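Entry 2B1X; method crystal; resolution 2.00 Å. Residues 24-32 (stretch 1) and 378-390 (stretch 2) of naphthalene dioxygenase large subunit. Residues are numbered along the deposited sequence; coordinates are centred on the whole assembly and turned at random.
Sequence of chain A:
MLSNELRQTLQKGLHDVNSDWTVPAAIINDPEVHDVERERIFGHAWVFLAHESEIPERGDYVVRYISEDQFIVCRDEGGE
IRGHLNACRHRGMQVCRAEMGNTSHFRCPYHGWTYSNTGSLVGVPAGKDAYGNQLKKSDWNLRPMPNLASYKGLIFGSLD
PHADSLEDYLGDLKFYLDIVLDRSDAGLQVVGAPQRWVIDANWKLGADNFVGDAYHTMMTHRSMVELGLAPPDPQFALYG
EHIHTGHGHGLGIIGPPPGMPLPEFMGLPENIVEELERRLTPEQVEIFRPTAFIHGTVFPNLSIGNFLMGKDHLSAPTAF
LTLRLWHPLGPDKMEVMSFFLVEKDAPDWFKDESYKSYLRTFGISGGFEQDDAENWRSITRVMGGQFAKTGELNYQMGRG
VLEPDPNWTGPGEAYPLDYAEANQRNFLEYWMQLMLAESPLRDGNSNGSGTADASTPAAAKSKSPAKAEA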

ATOM      1  N   PRO A  24      -4.402  28.594 -11.348  1.00 14.49           N
ATOM      2  CA  PRO A  24      -4.627  27.272 -11.954  1.00 14.40           C
ATOM      3  C   PRO A  24      -4.738  26.135 -10.951  1.00 14.02           C
ATOM      4  O   PRO A  24      -3.910  25.998 -10.059  1.00 14.22           O
ATOM      5  N   ALA A  25      -5.759  25.314 -11.144  1.00 13.46           N
ATOM      6  CA  ALA A  25      -6.040  24.170 -10.282  1.00 13.28           C
ATOM      7  C   ALA A  25      -4.992  23.082 -10.344  1.00 13.42           C
ATOM      8  O   ALA A  25      -4.942  22.202  -9.466  1.00 12.61           O
ATOM      9  N   ALA A  26      -4.178  23.091 -11.404  1.00 13.66           N
ATOM     10  CA  ALA A  26      -3.217  22.032 -11.611  1.00 13.45           C
ATOM     11  C   ALA A  26      -2.135  22.011 -10.530  1.00 14.29           C
ATOM     12  O   ALA A  26      -1.381  21.042 -10.443  1.00 14.79           O
ATOM     13  N   ILE A  27      -2.072  23.040  -9.690  1.00 14.36           N
ATOM     14  CA  ILE A  27      -0.993  23.112  -8.700  1.00 14.72           C
ATOM     15  C   ILE A  27      -1.203  22.258  -7.446  1.00 14.27           C
ATOM     16  O   ILE A  27      -0.255  22.053  -6.694  1.00 14.75           O
ATOM     17  N   ILE A  28      -2.412  21.740  -7.241  1.00 13.99           N
ATOM     18  CA  ILE A  28      -2.746  21.056  -6.002  1.00 14.19           C
ATOM     19  C   ILE A  28      -2.231  19.613  -5.877  1.00 14.07           C
ATOM     20  O   ILE A  28      -1.597  19.248  -4.874  1.00 14.15           O
ATOM     21  N   ASN A  29      -2.531  18.795  -6.873  1.00 13.11           N
ATOM     22  CA  ASN A  29      -2.211  17.375  -6.817  1.00 12.55           C
ATOM     23  C   ASN A  29      -1.658  16.922  -8.175  1.00 12.39           C
ATOM     24  O   ASN A  29      -2.418  16.514  -9.052  1.00 13.49           O
ATOM     25  N   ASP A  30      -0.349  17.024  -8.349  1.00 12.53           N
ATOM     26  CA  ASP A  30       0.304  16.646  -9.606  1.00 13.01           C
ATOM     27  C   ASP A  30       1.736  16.145  -9.369  1.00 12.82           C
ATOM     28  O   ASP A  30       2.507  16.841  -8.734  1.00 11.77           O
ATOM     29  N   PRO A  31       2.112  14.968  -9.907  1.00 13.49           N
ATOM     30  CA  PRO A  31       3.452  14.409  -9.654  1.00 13.91           C
ATOM     31  C   PRO A  31       4.590  15.351 -10.115  1.00 13.99           C
ATOM     32  O   PRO A  31       5.575  15.478  -9.399  1.00 14.01           O
ATOM     33  N   GLU A  32       4.433  16.030 -11.248  1.00 14.00           N
ATOM     34  CA  GLU A  32       5.498  16.908 -11.763  1.00 14.18           C
ATOM     35  C   GLU A  32       5.591  18.164 -10.886  1.00 13.75           C
ATOM     36  O   GLU A  32       6.685  18.621 -10.558  1.00 13.80           O
ATOM     37  N   SER A 378     -10.579  15.628   0.505  1.00 11.39           N
ATOM     38  CA  SER A 378     -11.583  15.643  -0.556  1.00 12.29           C
ATOM     39  C   SER A 378     -11.149  16.478  -1.787  1.00 11.79           C
ATOM     40  O   SER A 378     -11.274  15.997  -2.925  1.00 11.67           O
ATOM     41  N   ILE A 379     -10.700  17.728  -1.554  1.00 11.51           N
ATOM     42  CA  ILE A 379     -10.203  18.593  -2.633  1.00 11.06           C
ATOM     43  C   ILE A 379      -9.078  17.880  -3.371  1.00 10.52           C
ATOM     44  O   ILE A 379      -9.067  17.811  -4.622  1.00 10.37           O
ATOM     45  N   THR A 380      -8.146  17.311  -2.598  1.00 10.52           N
ATOM     46  CA  THR A 380      -6.952  16.683  -3.189  1.00 11.03           C
ATOM     47  C   THR A 380      -7.337  15.561  -4.140  1.00 11.18           C
ATOM     48  O   THR A 380      -6.794  15.461  -5.208  1.00 12.04           O
ATOM     49  N   ARG A 381      -8.277  14.711  -3.731  1.00 11.11           N
ATOM     50  CA  ARG A 381      -8.710  13.592  -4.553  1.00 12.39           C
ATOM     51  C   ARG A 381      -9.285  14.043  -5.895  1.00 12.91           C
ATOM     52  O   ARG A 381      -8.885  13.553  -6.945  1.00 13.39           O
ATOM     53  N   VAL A 382     -10.249  14.942  -5.839  1.00 12.59           N
ATOM     54  CA  VAL A 382     -10.929  15.326  -7.036  1.00 14.00           C
ATOM     55  C   VAL A 382     -10.019  16.236  -7.923  1.00 13.92           C
ATOM     56  O   VAL A 382     -10.158  16.254  -9.150  1.00 12.33           O
ATOM     57  N   MET A 383      -9.016  16.876  -7.303  1.00 13.77           N
ATOM     58  CA  MET A 383      -8.036  17.669  -8.032  1.00 13.68           C
ATOM     59  C   MET A 383      -6.921  16.906  -8.738  1.00 14.03           C
ATOM     60  O   MET A 383      -6.074  17.541  -9.393  1.00 13.08           O
ATOM     61  N   GLY A 384      -6.903  15.571  -8.586  1.00 13.06           N
ATOM     62  CA  GLY A 384      -6.090  14.689  -9.411  1.00 13.83           C
ATOM     63  C   GLY A 384      -6.688  14.379 -10.787  1.00 14.11           C
ATOM     64  O   GLY A 384      -6.024  13.787 -11.630  1.00 15.09           O
ATOM     65  N   GLY A 385      -7.927  14.813 -11.054  1.00 13.04           N
ATOM     66  CA  GLY A 385      -8.513  14.564 -12.363  1.00 12.59           C
ATOM     67  C   GLY A 385      -7.960  15.509 -13.440  1.00 12.50           C
ATOM     68  O   GLY A 385      -7.816  16.729 -13.206  1.00 11.40           O
ATOM     69  N   GLN A 386      -7.675  14.961 -14.621  1.00 11.52           N
ATOM     70  CA  GLN A 386      -7.078  15.726 -15.692  1.00 11.20           C
ATOM     71  C   GLN A 386      -7.960  16.882 -16.165  1.00 11.53           C
ATOM     72  O   GLN A 386      -7.460  17.957 -16.479  1.00 12.24           O
ATOM     73  N   PHE A 387      -9.273  16.684 -16.189  1.00 11.44           N
ATOM     74  CA  PHE A 387     -10.209  17.763 -16.506  1.00 11.44           C
ATOM     75  C   PHE A 387     -10.326  18.784 -15.358  1.00 11.41           C
ATOM     76  O   PHE A 387     -10.332  20.002 -15.579  1.00 10.14           O
ATOM     77  N   ALA A 388     -10.387  18.294 -14.130  1.00 11.15           N
ATOM     78  CA  ALA A 388     -10.409  19.176 -12.972  1.00 12.08           C
ATOM     79  C   ALA A 388      -9.202  20.160 -12.999  1.00 12.46           C
ATOM     80  O   ALA A 388      -9.317  21.357 -12.663  1.00 13.05           O
ATOM     81  N   LYS A 389      -8.074  19.638 -13.454  1.00 13.18           N
ATOM     82  CA  LYS A 389      -6.785  20.325 -13.434  1.00 14.10           C
ATOM     83  C   LYS A 389      -6.702  21.459 -14.447  1.00 14.11           C
ATOM     84  O   LYS A 389      -5.825  22.304 -14.326  1.00 14.71           O
ATOM     85  N   THR A 390      -7.604  21.474 -15.427  1.00 13.92           N
ATOM     86  CA  THR A 390      -7.632  22.529 -16.442  1.00 14.22           C
ATOM     87  C   THR A 390      -8.421  23.738 -15.993  1.00 15.39           C
ATOM     88  O   THR A 390      -8.445  24.781 -16.656  1.00 15.64           O
TER

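Two segments whose touching residues are all more than 350 positions apart in sequence meet here and bury 505 Å² between them, with a small apolar cluster at one side of the contact and a set of polar groups that are mostly paired. Ala25, Ile28 and Asn29 direct their CA-to-CB bonds toward the second stretch, and Met383 directs its own toward the first.

The apolar cluster is built around Met383. Its m, m side chain, with chi3 between wells at -30°, brings CE to 3.3 Å from Ala25 CB, a close contact that suits a residue no larger than alanine. Ile28, in the m, t rotamer, lays CD1 3.8 Å from Met383 CG and 4.2 Å from Ile379 CG2. These carbon groups have no hydrogen-bonding needs, so they can pack together without leaving a donor or acceptor unpaired.

Asn29 supplies the direct side-chain to backbone link. With chi1 at t, it carries its amide to the end of the helix that closes at Val382, where ND2 donates to Thr380 O at 2.9 Å and 159°. That carbonyl lies in the last turn of the helix, where the regular backbone bonds run out, and the asparagine amide supplies a donor for it. Gly384 passes close by, its CA 3.7 Å from Asn29 ND2; a CB in ideal position there would stand only 3.1 Å from that nitrogen, so the absence of a side chain leaves the amide its room.

Lys389 contributes the largest covered area, 104 Å². Its CA-to-CB bond points sideways, but the extended chain (m, t, t, t) brings its end closer, and NZ donates to Asp30 OD2 at 2.8 Å in a salt bridge. On the way, Lys389 CE comes within 3.0 Å of Asn29 O. Asp30 serves a second purpose: chi1 at t lets OD1 accept a weak bond from Glu32 N at 3.1 Å, capping the helix that starts at Pro31. An aspartate suits this position because its two oxygens can meet the cap and the lysine together.

Water supplies the remaining links. Water 1 donates to Ala25 O and to Met383 O, both at 2.7 Å, and accepts from Asn29 N at 3.0 Å, so three backbone groups from both stretches are satisfied by one molecule. Water 2 donates to Lys389 O at 2.6 Å and accepts a weak bond from Ala26 N at 3.4 Å. It thereby bridges two groups whose direct approach, Ala26 N to Lys389 O at 3.4 Å, has too poor an angle for a hydrogen bond.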

ATOM      1  CB  PRO A  24      -3.369  27.050 -12.805  1.00 14.64           C
ATOM      2  CG  PRO A  24      -2.875  28.429 -13.094  1.00 15.60           C
ATOM      3  CD  PRO A  24      -3.189  29.234 -11.899  1.00 14.77           C
ATOM      4  CB  ALA A  25      -7.456  23.581 -10.639  1.00 12.19           C
ATOM      5  CB  ALA A  26      -2.574  22.166 -12.972  1.00 14.08           C
ATOM      6  CB  ILE A  27      -0.699  24.554  -8.289  1.00 15.18           C
ATOM      7  CG1 ILE A  27      -1.853  25.097  -7.437  1.00 15.56           C
ATOM      8  CG2 ILE A  27      -0.388  25.421  -9.513  1.00 15.68           C
ATOM      9  CD1 ILE A  27      -1.500  26.344  -6.668  1.00 16.21           C
ATOM     10  CB  ILE A  28      -4.284  21.130  -5.726  1.00 14.24           C
ATOM     11  CG1 ILE A  28      -4.703  22.580  -5.443  1.00 15.84           C
ATOM     12  CG2 ILE A  28      -4.660  20.255  -4.545  1.00 12.80           C
ATOM     13  CD1 ILE A  28      -6.191  22.805  -5.531  1.00 18.97           C
ATOM     14  CB  ASN A  29      -3.475  16.590  -6.453  1.00 11.69           C
ATOM     15  CG  ASN A  29      -3.235  15.107  -6.354  1.00 12.53           C
ATOM     16  OD1 ASN A  29      -2.088  14.635  -6.487  1.00 13.23           O
ATOM     17  ND2 ASN A  29      -4.309  14.343  -6.166  1.00  9.55           N
ATOM     18  CB  ASP A  30       0.310  17.859 -10.536  1.00 12.91           C
ATOM     19  CG  ASP A  30       0.823  17.517 -11.905  1.00 15.42           C
ATOM     20  OD1 ASP A  30       2.020  17.767 -12.163  1.00 16.92           O
ATOM     21  OD2 ASP A  30       0.121  16.957 -12.762  1.00 16.93           O
ATOM     22  CB  PRO A  31       3.474  13.107 -10.464  1.00 14.54           C
ATOM     23  CG  PRO A  31       2.070  12.792 -10.751  1.00 14.99           C
ATOM     24  CD  PRO A  31       1.317  14.102 -10.793  1.00 13.84           C
ATOM     25  CB  GLU A  32       5.308  17.307 -13.237  1.00 14.21           C
ATOM     26  CG  GLU A  32       6.582  17.932 -13.832  1.00 17.10           C
ATOM     27  CD  GLU A  32       6.394  18.738 -15.125  1.00 18.08           C
ATOM     28  OE1 GLU A  32       5.270  18.766 -15.680  1.00 17.90           O
ATOM     29  OE2 GLU A  32       7.407  19.338 -15.590  1.00 18.30           O
ATOM     30  CB  SER A 378     -12.915  16.180   0.000  1.00 10.76           C
ATOM     31  OG  SER A 378     -13.838  16.440  -1.045  1.00 15.58           O
ATOM     32  CB  ILE A 379      -9.605  19.883  -2.044  1.00 11.93           C
ATOM     33  CG1 ILE A 379     -10.665  20.718  -1.334  1.00 10.14           C
ATOM     34  CG2 ILE A 379      -8.917  20.731  -3.141  1.00 10.15           C
ATOM     35  CD1 ILE A 379     -10.042  21.893  -0.585  1.00  9.21           C
ATOM     36  CB  THR A 380      -6.063  16.143  -2.042  1.00 10.58           C
ATOM     37  OG1 THR A 380      -5.548  17.282  -1.336  1.00 10.93           O
ATOM     38  CG2 THR A 380      -4.804  15.453  -2.597  1.00 10.79           C
ATOM     39  CB  ARG A 381      -9.766  12.749  -3.828  1.00 12.64           C
ATOM     40  CG  ARG A 381     -10.263  11.544  -4.665  1.00 15.35           C
ATOM     41  CD  ARG A 381     -11.115  10.578  -3.902  1.00 20.02           C
ATOM     42  NE  ARG A 381     -11.448   9.425  -4.738  1.00 24.90           N
ATOM     43  CZ  ARG A 381     -12.637   8.826  -4.716  1.00 24.42           C
ATOM     44  NH1 ARG A 381     -13.574   9.274  -3.892  1.00 22.42           N
ATOM     45  NH2 ARG A 381     -12.875   7.786  -5.513  1.00 25.20           N
ATOM     46  CB  VAL A 382     -12.386  15.806  -6.710  1.00 14.94           C
ATOM     47  CG1 VAL A 382     -12.447  17.272  -6.234  1.00 13.40           C
ATOM     48  CG2 VAL A 382     -13.315  15.540  -7.886  1.00 18.58           C
ATOM     49  CB  MET A 383      -7.442  18.793  -7.162  1.00 14.88           C
ATOM     50  CG  MET A 383      -8.397  19.979  -6.835  1.00 17.13           C
ATOM     51  SD  MET A 383      -9.322  20.789  -8.183  1.00 25.42           S
ATOM     52  CE  MET A 383      -8.203  20.562  -9.515  1.00 20.82           C
ATOM     53  CB  GLN A 386      -6.689  14.797 -16.863  1.00 10.85           C
ATOM     54  CG  GLN A 386      -7.871  14.360 -17.709  1.00 10.20           C
ATOM     55  CD  GLN A 386      -7.517  13.371 -18.785  1.00 10.21           C
ATOM     56  OE1 GLN A 386      -6.412  13.399 -19.338  1.00 10.80           O
ATOM     57  NE2 GLN A 386      -8.457  12.477 -19.077  1.00 10.43           N
ATOM     58  CB  PHE A 387     -11.592  17.195 -16.841  1.00 11.42           C
ATOM     59  CG  PHE A 387     -12.616  18.230 -17.234  1.00  9.91           C
ATOM     60  CD1 PHE A 387     -12.533  18.914 -18.445  1.00  9.19           C
ATOM     61  CD2 PHE A 387     -13.698  18.500 -16.386  1.00 11.90           C
ATOM     62  CE1 PHE A 387     -13.519  19.882 -18.811  1.00 11.43           C
ATOM     63  CE2 PHE A 387     -14.656  19.444 -16.713  1.00 12.85           C
ATOM     64  CZ  PHE A 387     -14.600  20.152 -17.927  1.00 10.48           C
ATOM     65  CB  ALA A 388     -10.383  18.314 -11.680  1.00 10.46           C
ATOM     66  CB  LYS A 389      -5.669  19.334 -13.713  1.00 13.48           C
ATOM     67  CG  LYS A 389      -5.134  18.564 -12.472  1.00 16.66           C
ATOM     68  CD  LYS A 389      -4.098  17.530 -12.986  1.00 18.90           C
ATOM     69  CE  LYS A 389      -3.128  17.091 -11.916  1.00 21.83           C
ATOM     70  NZ  LYS A 389      -2.414  15.870 -12.335  1.00 25.21           N
ATOM     71  CB  THR A 390      -8.197  22.009 -17.785  1.00 14.44           C
ATOM     72  OG1 THR A 390      -9.590  21.681 -17.638  1.00 14.48           O
ATOM     73  CG2 THR A 390      -7.504  20.733 -18.257  1.00 13.80           C
TER
HETATM   74  O   HOH W   1      -4.283  19.605  -9.113  1.00 18.20           O
HETATM   75  O   HOH W   2      -5.166  24.789 -14.240  1.00 36.88           O